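Local coordinates for DsbA family protein (Salmonella typhimurium, PDB 7JVE), which is a trimeric DsbA-family enzyme with a thioredoxin-like fold that combines thiol oxidase and disulfide isomerase activities, at residues L61-R66 with G228-V233; S126-S131 with A200-Q205; S131-R136 with E190-G195; F219-Q224 with M247-A252. All coordinates share one frame; numbering follows the deposited sequence. Where two conformers were deposited one is given.

How the contacts relate
The four contacts form two pairs in a thioredoxin fold with extra helices. Contacts 1 and 4, centres about 10 Å apart, bring the end of helix 37-64 and the C-terminal helix to strand 218-223 and the turn after it; Arg66 NH2 lies 2.9 Å from Pro223 O. Contacts 2 and 3, centres about 9 Å apart, share Ser131 and join helix 128-145 to helix 199-210 and to helix 182-193 of the helical region. The pairs do not touch: contacts 3 and 4 lie about 32 Å apart between centres, contacts 1 and 2 about 9 Å at their nearest atoms. Ser131 touches Asp91, which probably places contacts 2 and 3 near the Cys94-Cys97 disulfide.

Contact 1. Residues L61-R66 with G228-V233; sequences LALQYR and GDVKRV
The last turn of helix 37-64 meets the link between strands 218-223 and 234-237, and the backbones come closest at Leu63 CA and Gly228 CA, 6.9 Å apart. These two antiparallel strands make a beta hairpin at one side of the thioredoxin-fold sheet, so the contact shows how the end of the long helix 37-64 is seated on that fold. The link is itself folded: Val230 to Arg232 form a short 3-10 segment, and Asp229 OD2 accepts from Lys231 N at 3.2 Å in an Asx turn, the donor lying well above the carboxylate plane.

Leu63 carries most of the apolar contact. With CG anti to the carbonyl carbon (chi1 -66°), its two methyls spread between two valines. CD1 reaches CG1 of Val230 at 3.9 Å, the side chains crossing at about a right angle, while CD2 meets CG2 of Val233 at 4.1 Å on a more oblique approach. Val233 serves both helix residues, because its other methyl, CG1, is anti to the backbone N (chi1 -179°) and touches CB of Ala62 at 4.0 Å. Packing therefore grades from the buried pair of Ala62 and Val233 out to the exposed Val230.

No direct hydrogen bond joins the segments. Arg66, whose NH2 also donates to Pro223 O in the strand, adds an indirect one: a water lying in the guanidinium plane accepts from Arg66 NH2 at 3.2 Å and donates to Asp229 O at 3.2 Å.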
# COMPACT_ATOMS: atom_id res chain seq x y z
N LEU A 61 -22.89 -17.92 -2.89
CA LEU A 61 -22.51 -18.21 -4.27
C LEU A 61 -21.97 -19.63 -4.41
O LEU A 61 -22.32 -20.34 -5.36
CB LEU A 61 -21.49 -17.19 -4.77
CG LEU A 61 -22.01 -15.75 -4.92
CD1 LEU A 61 -20.88 -14.79 -5.31
CD2 LEU A 61 -23.13 -15.72 -5.96
N ALA A 62 -21.14 -20.06 -3.44
CA ALA A 62 -20.63 -21.44 -3.43
C ALA A 62 -21.77 -22.45 -3.38
O ALA A 62 -21.75 -23.45 -4.11
CB ALA A 62 -19.70 -21.65 -2.24
N LEU A 63 -22.77 -22.21 -2.53
CA LEU A 63 -23.90 -23.13 -2.48
C LEU A 63 -24.66 -23.13 -3.79
O LEU A 63 -25.11 -24.19 -4.25
CB LEU A 63 -24.83 -22.77 -1.32
CG LEU A 63 -24.17 -22.98 0.05
CD1 LEU A 63 -25.01 -22.37 1.18
CD2 LEU A 63 -23.87 -24.45 0.30
N GLN A 64 -24.80 -21.98 -4.44
CA GLN A 64 -25.55 -21.93 -5.69
C GLN A 64 -24.81 -22.65 -6.83
O GLN A 64 -25.43 -23.31 -7.67
CB GLN A 64 -25.85 -20.48 -6.06
CG GLN A 64 -26.61 -20.33 -7.36
CD GLN A 64 -26.77 -18.89 -7.84
OE1 GLN A 64 -26.56 -17.92 -7.09
NE2 GLN A 64 -27.15 -18.74 -9.10
N TYR A 65 -23.48 -22.55 -6.88
CA TYR A 65 -22.71 -23.14 -7.97
C TYR A 65 -22.00 -24.42 -7.54
O TYR A 65 -20.98 -24.79 -8.13
CB TYR A 65 -21.72 -22.13 -8.55
CG TYR A 65 -22.47 -20.98 -9.21
CD1 TYR A 65 -22.98 -21.10 -10.50
CD2 TYR A 65 -22.70 -19.80 -8.52
CE1 TYR A 65 -23.68 -20.05 -11.09
CE2 TYR A 65 -23.40 -18.75 -9.10
CZ TYR A 65 -23.89 -18.88 -10.38
OH TYR A 65 -24.58 -17.83 -10.92
N ARG A 66 -22.52 -25.12 -6.54
CA ARG A 66 -21.89 -26.35 -6.06
C ARG A 66 -21.58 -27.32 -7.20
O ARG A 66 -20.48 -27.86 -7.29
CB ARG A 66 -22.79 -27.02 -5.02
CG ARG A 66 -22.20 -28.28 -4.41
CD ARG A 66 -23.18 -28.99 -3.47
NE ARG A 66 -22.63 -29.14 -2.12
CZ ARG A 66 -23.03 -28.44 -1.07
NH1 ARG A 66 -24.00 -27.55 -1.20
NH2 ARG A 66 -22.47 -28.63 0.12
N GLY A 228 -27.28 -27.41 2.85
CA GLY A 228 -27.32 -25.96 2.82
C GLY A 228 -26.70 -25.34 4.05
O GLY A 228 -27.02 -24.20 4.42
N ASP A 229 -25.81 -26.09 4.71
CA ASP A 229 -25.21 -25.64 5.95
C ASP A 229 -24.11 -24.63 5.63
O ASP A 229 -22.96 -25.00 5.35
CB ASP A 229 -24.70 -26.82 6.77
CG ASP A 229 -24.57 -26.49 8.25
OD1 ASP A 229 -24.36 -27.42 9.06
OD2 ASP A 229 -24.64 -25.28 8.59
N VAL A 230 -24.49 -23.35 5.65
CA VAL A 230 -23.56 -22.24 5.44
C VAL A 230 -22.37 -22.37 6.37
O VAL A 230 -21.26 -21.89 6.06
CB VAL A 230 -24.30 -20.90 5.64
CG1 VAL A 230 -25.47 -20.76 4.66
CG2 VAL A 230 -24.77 -20.74 7.09
N LYS A 231 -22.57 -23.03 7.52
CA LYS A 231 -21.58 -23.15 8.57
C LYS A 231 -20.45 -24.11 8.24
O LYS A 231 -19.44 -24.10 8.96
CB LYS A 231 -22.26 -23.61 9.87
CG LYS A 231 -21.38 -23.50 11.10
CD LYS A 231 -21.10 -22.04 11.45
CE LYS A 231 -22.36 -21.31 11.91
NZ LYS A 231 -22.82 -21.79 13.24
N ARG A 232 -20.57 -24.92 7.18
CA ARG A 232 -19.51 -25.85 6.79
C ARG A 232 -18.74 -25.41 5.54
O ARG A 232 -17.96 -26.20 5.01
CB ARG A 232 -20.09 -27.25 6.57
CG ARG A 232 -20.70 -27.89 7.81
CD ARG A 232 -20.43 -29.39 7.84
NE ARG A 232 -21.34 -30.14 6.97
CZ ARG A 232 -21.13 -31.38 6.51
NH1 ARG A 232 -20.03 -32.06 6.84
NH2 ARG A 232 -22.03 -31.97 5.72
N VAL A 233 -18.94 -24.19 5.06
CA VAL A 233 -18.32 -23.69 3.83
C VAL A 233 -17.39 -22.54 4.17
O VAL A 233 -17.74 -21.67 4.97
CB VAL A 233 -19.39 -23.22 2.83
CG1 VAL A 233 -18.74 -22.71 1.54
CG2 VAL A 233 -20.43 -24.30 2.57
O HOH W 1 -22.77 -27.12 2.92

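Contact 2. Residues S126-S131 with A200-Q205; sequences SRWPVS and ALLTNQ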
# COMPACT_ATOMS: atom_id res chain seq x y z
N SER A 126 -4.45 -10.82 -21.43
CA SER A 126 -3.23 -11.22 -22.14
C SER A 126 -2.74 -12.60 -21.71
O SER A 126 -1.88 -13.18 -22.38
CB SER A 126 -2.11 -10.19 -21.92
OG SER A 126 -1.81 -10.08 -20.54
N ARG A 127 -3.25 -13.14 -20.60
CA ARG A 127 -2.80 -14.46 -20.21
C ARG A 127 -3.55 -15.60 -20.90
O ARG A 127 -3.11 -16.75 -20.80
CB ARG A 127 -2.86 -14.62 -18.69
CG ARG A 127 -1.99 -13.58 -18.02
CD ARG A 127 -1.77 -13.86 -16.58
NE ARG A 127 -0.94 -12.83 -15.99
CZ ARG A 127 -0.76 -12.70 -14.69
NH1 ARG A 127 -1.35 -13.56 -13.86
NH2 ARG A 127 -0.00 -11.73 -14.22
N TRP A 128 -4.63 -15.31 -21.61
CA TRP A 128 -5.44 -16.39 -22.19
C TRP A 128 -4.63 -17.37 -23.03
O TRP A 128 -4.78 -18.58 -22.84
CB TRP A 128 -6.60 -15.79 -22.98
CG TRP A 128 -7.66 -15.31 -22.10
CD1 TRP A 128 -7.52 -14.49 -21.01
CD2 TRP A 128 -9.05 -15.59 -22.21
NE1 TRP A 128 -8.74 -14.25 -20.45
CE2 TRP A 128 -9.70 -14.92 -21.15
CE3 TRP A 128 -9.82 -16.35 -23.10
CZ2 TRP A 128 -11.08 -14.98 -20.95
CZ3 TRP A 128 -11.20 -16.40 -22.91
CH2 TRP A 128 -11.81 -15.72 -21.84
N PRO A 129 -3.74 -16.93 -23.94
CA PRO A 129 -2.98 -17.94 -24.72
C PRO A 129 -2.13 -18.87 -23.85
O PRO A 129 -2.16 -20.09 -24.05
CB PRO A 129 -2.14 -17.07 -25.68
CG PRO A 129 -2.86 -15.73 -25.74
CD PRO A 129 -3.45 -15.55 -24.36
N VAL A 130 -1.41 -18.33 -22.86
CA VAL A 130 -0.58 -19.17 -22.00
C VAL A 130 -1.43 -20.00 -21.04
O VAL A 130 -1.21 -21.21 -20.88
CB VAL A 130 0.47 -18.31 -21.25
CG1 VAL A 130 1.16 -19.11 -20.18
CG2 VAL A 130 1.50 -17.78 -22.25
N SER A 131 -2.41 -19.38 -20.37
CA SER A 131 -3.27 -20.16 -19.47
C SER A 131 -4.01 -21.25 -20.23
O SER A 131 -4.09 -22.39 -19.76
CB SER A 131 -4.27 -19.25 -18.74
OG SER A 131 -3.61 -18.41 -17.82
N ALA A 200 -12.02 -25.85 -20.85
CA ALA A 200 -11.92 -25.70 -19.40
C ALA A 200 -11.62 -24.26 -19.01
O ALA A 200 -12.11 -23.77 -17.98
CB ALA A 200 -10.83 -26.64 -18.85
N LEU A 201 -10.83 -23.55 -19.83
CA LEU A 201 -10.56 -22.15 -19.54
C LEU A 201 -11.81 -21.29 -19.68
O LEU A 201 -12.06 -20.41 -18.85
CB LEU A 201 -9.46 -21.63 -20.46
CG LEU A 201 -8.68 -20.45 -19.90
CD1 LEU A 201 -7.77 -20.95 -18.76
CD2 LEU A 201 -7.89 -19.72 -20.98
N LEU A 202 -12.62 -21.54 -20.71
CA LEU A 202 -13.88 -20.81 -20.86
C LEU A 202 -14.82 -21.10 -19.70
O LEU A 202 -15.40 -20.18 -19.11
CB LEU A 202 -14.56 -21.17 -22.19
CG LEU A 202 -13.86 -20.85 -23.51
CD1 LEU A 202 -14.62 -21.49 -24.69
CD2 LEU A 202 -13.70 -19.32 -23.70
N THR A 203 -14.99 -22.38 -19.38
CA THR A 203 -15.87 -22.80 -18.29
C THR A 203 -15.38 -22.26 -16.95
O THR A 203 -16.18 -21.76 -16.15
CB THR A 203 -15.95 -24.33 -18.26
OG1 THR A 203 -16.48 -24.79 -19.50
CG2 THR A 203 -16.83 -24.86 -17.09
N ASN A 204 -14.08 -22.35 -16.70
CA ASN A 204 -13.55 -21.89 -15.42
C ASN A 204 -13.69 -20.37 -15.26
O ASN A 204 -13.97 -19.89 -14.17
CB ASN A 204 -12.09 -22.31 -15.27
CG ASN A 204 -11.94 -23.79 -15.02
OD1 ASN A 204 -12.92 -24.49 -14.79
ND2 ASN A 204 -10.71 -24.27 -15.06
N GLN A 205 -13.48 -19.62 -16.34
CA GLN A 205 -13.61 -18.16 -16.26
C GLN A 205 -15.07 -17.75 -16.09
O GLN A 205 -15.36 -16.81 -15.33
CB GLN A 205 -13.02 -17.51 -17.51
CG GLN A 205 -13.21 -16.01 -17.56
CD GLN A 205 -12.48 -15.30 -16.43
OE1 GLN A 205 -11.51 -15.83 -15.88
NE2 GLN A 205 -12.96 -14.11 -16.06
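Leu201 is at the inner end of this helix-to-helix contact, in which residues 128-131 of helix 128-145 face helix 199-210, where the helical region characteristic of DsbA relatives meets the helix that returns the chain to the sheet. Its CG stands anti to the backbone N (chi1 -155°), and the two methyls that follow divide the opposite turn between them. CD1 abuts CB of the buried Ser131 at 3.9 Å, where the backbones are also nearest, with Ser131 CA and Leu201 CA 7.6 Å apart. CD2 comes up to the backbone of the same turn, 3.8 Å from Trp128 O, and also approaches the six-membered ring near CE3, more distantly. The buried Gln205 belongs to this inner side too, its CG resting 4.1 Å from CZ2 of Trp128.

The solvent side is formed by the partly exposed Trp128 and the exposed Leu202. Trp128 places CG anti to the carbonyl carbon (chi1 -77°), which swings its six-membered ring across to the other helix. There CZ3 meets CD2 of Leu202 at 3.9 Å; Leu202 and Gln205 both cross Trp128 at about a right angle. Pro122, in the loop after strand 115-120, touches both Trp128 and Gln205.

Gln205 contributes its aliphatic part here: bent at chi2 (64°), it sends its amide elsewhere. No hydrogen bond passes between the two segments, so the helices are held here by van der Waals and hydrophobic contact, while Gln205 NE2 finds its acceptors in its own helix, at Gln209 OE1, and in the loop beyond, at Ser214 OG.

Contact 3. Residues S131-R136 with E190-G195; sequences SGLAAR and EAQSSG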
# COMPACT_ATOMS: atom_id res chain seq x y z
N SER A 131 -2.41 -19.38 -20.37
CA SER A 131 -3.27 -20.16 -19.47
C SER A 131 -4.01 -21.25 -20.23
O SER A 131 -4.09 -22.39 -19.76
CB SER A 131 -4.27 -19.25 -18.74
OG SER A 131 -3.61 -18.41 -17.82
N GLY A 132 -4.55 -20.92 -21.41
CA GLY A 132 -5.26 -21.93 -22.18
C GLY A 132 -4.37 -23.08 -22.60
O GLY A 132 -4.77 -24.24 -22.53
N LEU A 133 -3.15 -22.77 -23.05
CA LEU A 133 -2.20 -23.81 -23.43
C LEU A 133 -1.85 -24.68 -22.24
O LEU A 133 -1.73 -25.91 -22.37
CB LEU A 133 -0.92 -23.20 -24.02
CG LEU A 133 0.16 -24.24 -24.36
CD1 LEU A 133 -0.39 -25.30 -25.32
CD2 LEU A 133 1.48 -23.64 -24.92
N ALA A 134 -1.63 -24.07 -21.06
CA ALA A 134 -1.27 -24.87 -19.90
C ALA A 134 -2.43 -25.75 -19.47
O ALA A 134 -2.22 -26.87 -19.01
CB ALA A 134 -0.81 -23.97 -18.74
N ALA A 135 -3.66 -25.26 -19.64
CA ALA A 135 -4.83 -26.08 -19.33
C ALA A 135 -4.98 -27.24 -20.33
O ALA A 135 -5.38 -28.34 -19.93
CB ALA A 135 -6.08 -25.21 -19.29
N ARG A 136 -4.65 -27.03 -21.61
CA ARG A 136 -4.70 -28.13 -22.58
C ARG A 136 -3.76 -29.26 -22.19
O ARG A 136 -4.14 -30.44 -22.20
CB ARG A 136 -4.35 -27.66 -23.99
CG ARG A 136 -5.40 -26.83 -24.71
CD ARG A 136 -4.94 -26.54 -26.15
NE ARG A 136 -5.85 -25.58 -26.78
CZ ARG A 136 -7.07 -25.89 -27.20
NH1 ARG A 136 -7.53 -27.13 -27.07
NH2 ARG A 136 -7.84 -24.97 -27.73
N GLU A 190 -1.75 -28.14 -32.49
CA GLU A 190 -2.72 -27.86 -33.55
C GLU A 190 -3.99 -27.23 -32.99
O GLU A 190 -4.55 -26.31 -33.60
CB GLU A 190 -3.03 -29.14 -34.33
CG GLU A 190 -4.22 -28.97 -35.26
CD GLU A 190 -4.18 -29.91 -36.46
OE1 GLU A 190 -3.07 -30.06 -37.04
OE2 GLU A 190 -5.24 -30.45 -36.85
N ALA A 191 -4.46 -27.68 -31.82
CA ALA A 191 -5.64 -27.06 -31.21
C ALA A 191 -5.36 -25.62 -30.82
O ALA A 191 -6.17 -24.72 -31.08
CB ALA A 191 -6.08 -27.88 -30.00
N GLN A 192 -4.22 -25.38 -30.16
CA GLN A 192 -3.87 -24.01 -29.78
C GLN A 192 -3.80 -23.11 -31.00
O GLN A 192 -4.36 -22.01 -31.01
CB GLN A 192 -2.56 -24.03 -29.01
CG GLN A 192 -2.21 -22.77 -28.28
CD GLN A 192 -3.14 -22.43 -27.09
OE1 GLN A 192 -4.16 -23.09 -26.82
NE2 GLN A 192 -2.80 -21.36 -26.42
N SER A 193 -3.17 -23.58 -32.07
CA SER A 193 -3.03 -22.77 -33.27
C SER A 193 -4.36 -22.55 -33.98
O SER A 193 -4.47 -21.61 -34.78
CB SER A 193 -2.04 -23.43 -34.23
OG SER A 193 -0.75 -23.43 -33.66
N SER A 194 -5.36 -23.39 -33.71
CA SER A 194 -6.66 -23.25 -34.36
C SER A 194 -7.41 -22.01 -33.93
O SER A 194 -8.41 -21.66 -34.58
CB SER A 194 -7.52 -24.48 -34.07
OG SER A 194 -7.94 -24.47 -32.71
N GLY A 195 -6.96 -21.33 -32.88
CA GLY A 195 -7.69 -20.21 -32.32
C GLY A 195 -8.73 -20.58 -31.29
O GLY A 195 -9.15 -19.70 -30.53
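Helix 128-145 next packs against the C-terminal part of helix 182-193, a second helix pair, set in the helical region that DsbA relatives insert into the thioredoxin fold. Along the first helix, the backbone itself faces Gln192 at Gly132, whose carbonyl carbon C lies 4.2 Å from Gln192 OE1. Leu133 supplies the floor for that amide: its CB lies 3.6 Å from Gln192 NE2, while the rest of the leucine packs on Val172, Tyr173 and Val188. The contact resumes one turn on from Gly132, at Arg136.

Extended from CG to NE, the arginine donates from NE to Gln192 OE1 at 3.0 Å with an N-H...O angle of 155°. Gln192 is bent at chi2 (67°) to bring OE1 into the guanidinium plane, although the two flat groups stand 77° apart. A second bond, from Arg136 NH2 to Ala196 O just beyond the segment 190-195, helps fix the rotation of the guanidinium. One guanidinium face is covered near its rim by the methyl of Ala191, whose CB is 3.4 Å from Arg136 NH1.

Contact 4. Residues F219-Q224 with M247-A252; sequences FVVMPQ and MAIQKA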
# COMPACT_ATOMS: atom_id res chain seq x y z
N PHE A 219 -9.84 -20.01 -2.75
CA PHE A 219 -10.20 -21.36 -2.34
C PHE A 219 -11.67 -21.38 -1.93
O PHE A 219 -12.12 -20.46 -1.24
CB PHE A 219 -9.39 -21.84 -1.13
CG PHE A 219 -7.91 -21.95 -1.39
CD1 PHE A 219 -7.08 -20.87 -1.14
CD2 PHE A 219 -7.36 -23.13 -1.84
CE1 PHE A 219 -5.73 -20.96 -1.37
CE2 PHE A 219 -5.99 -23.23 -2.07
CZ PHE A 219 -5.18 -22.14 -1.84
N VAL A 220 -12.39 -22.43 -2.33
CA VAL A 220 -13.68 -22.77 -1.76
C VAL A 220 -13.57 -24.13 -1.09
O VAL A 220 -13.23 -25.13 -1.75
CB VAL A 220 -14.81 -22.79 -2.80
CG1 VAL A 220 -16.16 -22.88 -2.07
CG2 VAL A 220 -14.73 -21.58 -3.72
N VAL A 221 -13.90 -24.18 0.19
CA VAL A 221 -13.87 -25.39 0.99
C VAL A 221 -15.29 -25.67 1.45
O VAL A 221 -15.92 -24.82 2.09
CB VAL A 221 -12.91 -25.25 2.17
CG1 VAL A 221 -12.69 -26.60 2.85
CG2 VAL A 221 -11.58 -24.61 1.69
N MET A 222 -15.80 -26.86 1.14
CA MET A 222 -17.21 -27.15 1.32
C MET A 222 -17.42 -28.66 1.34
O MET A 222 -16.65 -29.40 0.73
CB MET A 222 -18.04 -26.51 0.20
CG MET A 222 -17.76 -27.10 -1.15
SD MET A 222 -18.50 -26.20 -2.52
CE MET A 222 -20.15 -25.85 -1.91
N PRO A 223 -18.45 -29.13 2.05
CA PRO A 223 -18.85 -30.54 1.91
C PRO A 223 -19.35 -30.80 0.50
O PRO A 223 -19.91 -29.92 -0.16
CB PRO A 223 -19.99 -30.70 2.93
CG PRO A 223 -19.93 -29.47 3.79
CD PRO A 223 -19.38 -28.39 2.91
N GLN A 224 -19.15 -32.03 0.04
CA GLN A 224 -19.56 -32.35 -1.32
C GLN A 224 -21.05 -32.69 -1.38
O GLN A 224 -21.69 -32.40 -2.40
CB GLN A 224 -18.72 -33.51 -1.85
CG GLN A 224 -17.24 -33.17 -2.09
CD GLN A 224 -16.68 -33.93 -3.27
OE1 GLN A 224 -16.58 -33.39 -4.36
NE2 GLN A 224 -16.35 -35.20 -3.06
N MET A 247 -8.26 -25.60 9.01
CA MET A 247 -9.47 -25.40 9.81
C MET A 247 -10.72 -25.46 8.94
O MET A 247 -11.73 -26.07 9.31
CB MET A 247 -9.40 -24.08 10.60
CG MET A 247 -8.31 -24.02 11.71
SD MET A 247 -8.30 -22.50 12.78
CE MET A 247 -7.64 -21.18 11.68
N ALA A 248 -10.66 -24.86 7.75
CA ALA A 248 -11.77 -24.90 6.81
C ALA A 248 -12.09 -26.33 6.38
O ALA A 248 -13.26 -26.69 6.21
CB ALA A 248 -11.45 -24.04 5.58
N ILE A 249 -11.05 -27.15 6.19
CA ILE A 249 -11.26 -28.56 5.86
C ILE A 249 -11.99 -29.27 6.99
O ILE A 249 -12.95 -30.01 6.77
CB ILE A 249 -9.91 -29.24 5.53
CG1 ILE A 249 -9.39 -28.76 4.16
CG2 ILE A 249 -10.02 -30.76 5.57
CD1 ILE A 249 -7.94 -29.13 3.90
N GLN A 250 -11.56 -29.05 8.23
CA GLN A 250 -12.20 -29.74 9.35
C GLN A 250 -13.64 -29.28 9.52
O GLN A 250 -14.52 -30.09 9.83
CB GLN A 250 -11.39 -29.53 10.64
CG GLN A 250 -9.97 -30.07 10.55
CD GLN A 250 -9.94 -31.58 10.22
OE1 GLN A 250 -9.41 -32.00 9.18
NE2 GLN A 250 -10.51 -32.39 11.11
N LYS A 251 -13.91 -28.00 9.28
CA LYS A 251 -15.27 -27.49 9.33
C LYS A 251 -16.13 -28.11 8.23
O LYS A 251 -17.32 -28.38 8.44
CB LYS A 251 -15.22 -25.97 9.23
CG LYS A 251 -16.52 -25.23 9.02
CD LYS A 251 -16.23 -23.73 9.15
CE LYS A 251 -17.14 -22.88 8.27
NZ LYS A 251 -16.65 -21.47 8.19
N ALA A 252 -15.53 -28.36 7.06
CA ALA A 252 -16.27 -28.97 5.96
C ALA A 252 -16.49 -30.46 6.17
O ALA A 252 -17.41 -31.03 5.58
CB ALA A 252 -15.53 -28.73 4.63
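Strand 219-223 and helix 247-252 run in nearly the same direction, their N-to-C axes 24° apart and 7.2 Å from each other at closest approach. The backbones draw together toward the C-terminal end, where Pro223 CA is 5.1 Å from Ala252 CA. Such closeness is possible because the helix presents small residues, Ala248 and Ala252, one turn apart.

Val221 points toward the helix, where it packs against both alanines. Its CG1, anti to the backbone N (chi1 -170°), is directed at the helix backbone and lies 3.4 Å from Ala248 O, a carbonyl already engaged as acceptor for Ala252 N. The same methyl reaches CB of Ala252 at 4.0 Å and, more loosely, CG1 of Ile249 at 4.2 Å. CG2 goes to the other side and meets CB of Ala248 at 3.9 Å. Further along, the ring of Pro223 lies beside the last residue of the segment, with its CG 3.5 Å from Ala252 O. The methyl of Ala252 lies against the strand backbone between Met222 and Pro223, near the carbonyl carbon of Met222.

Met222 itself turns to the opposite face of the sheet, toward Arg66 and Leu69, so consecutive strand residues serve different layers. Every residue that touches is buried and no hydrogen bond crosses; the strand spends its backbone bonds on its neighbours, as in Val221 with Thr234 and Met222 with Ala85. A strand, its antiparallel partner 234-237 and a final helix folded back over the sheet make up the C-terminal beta-beta-alpha unit of the thioredoxin fold.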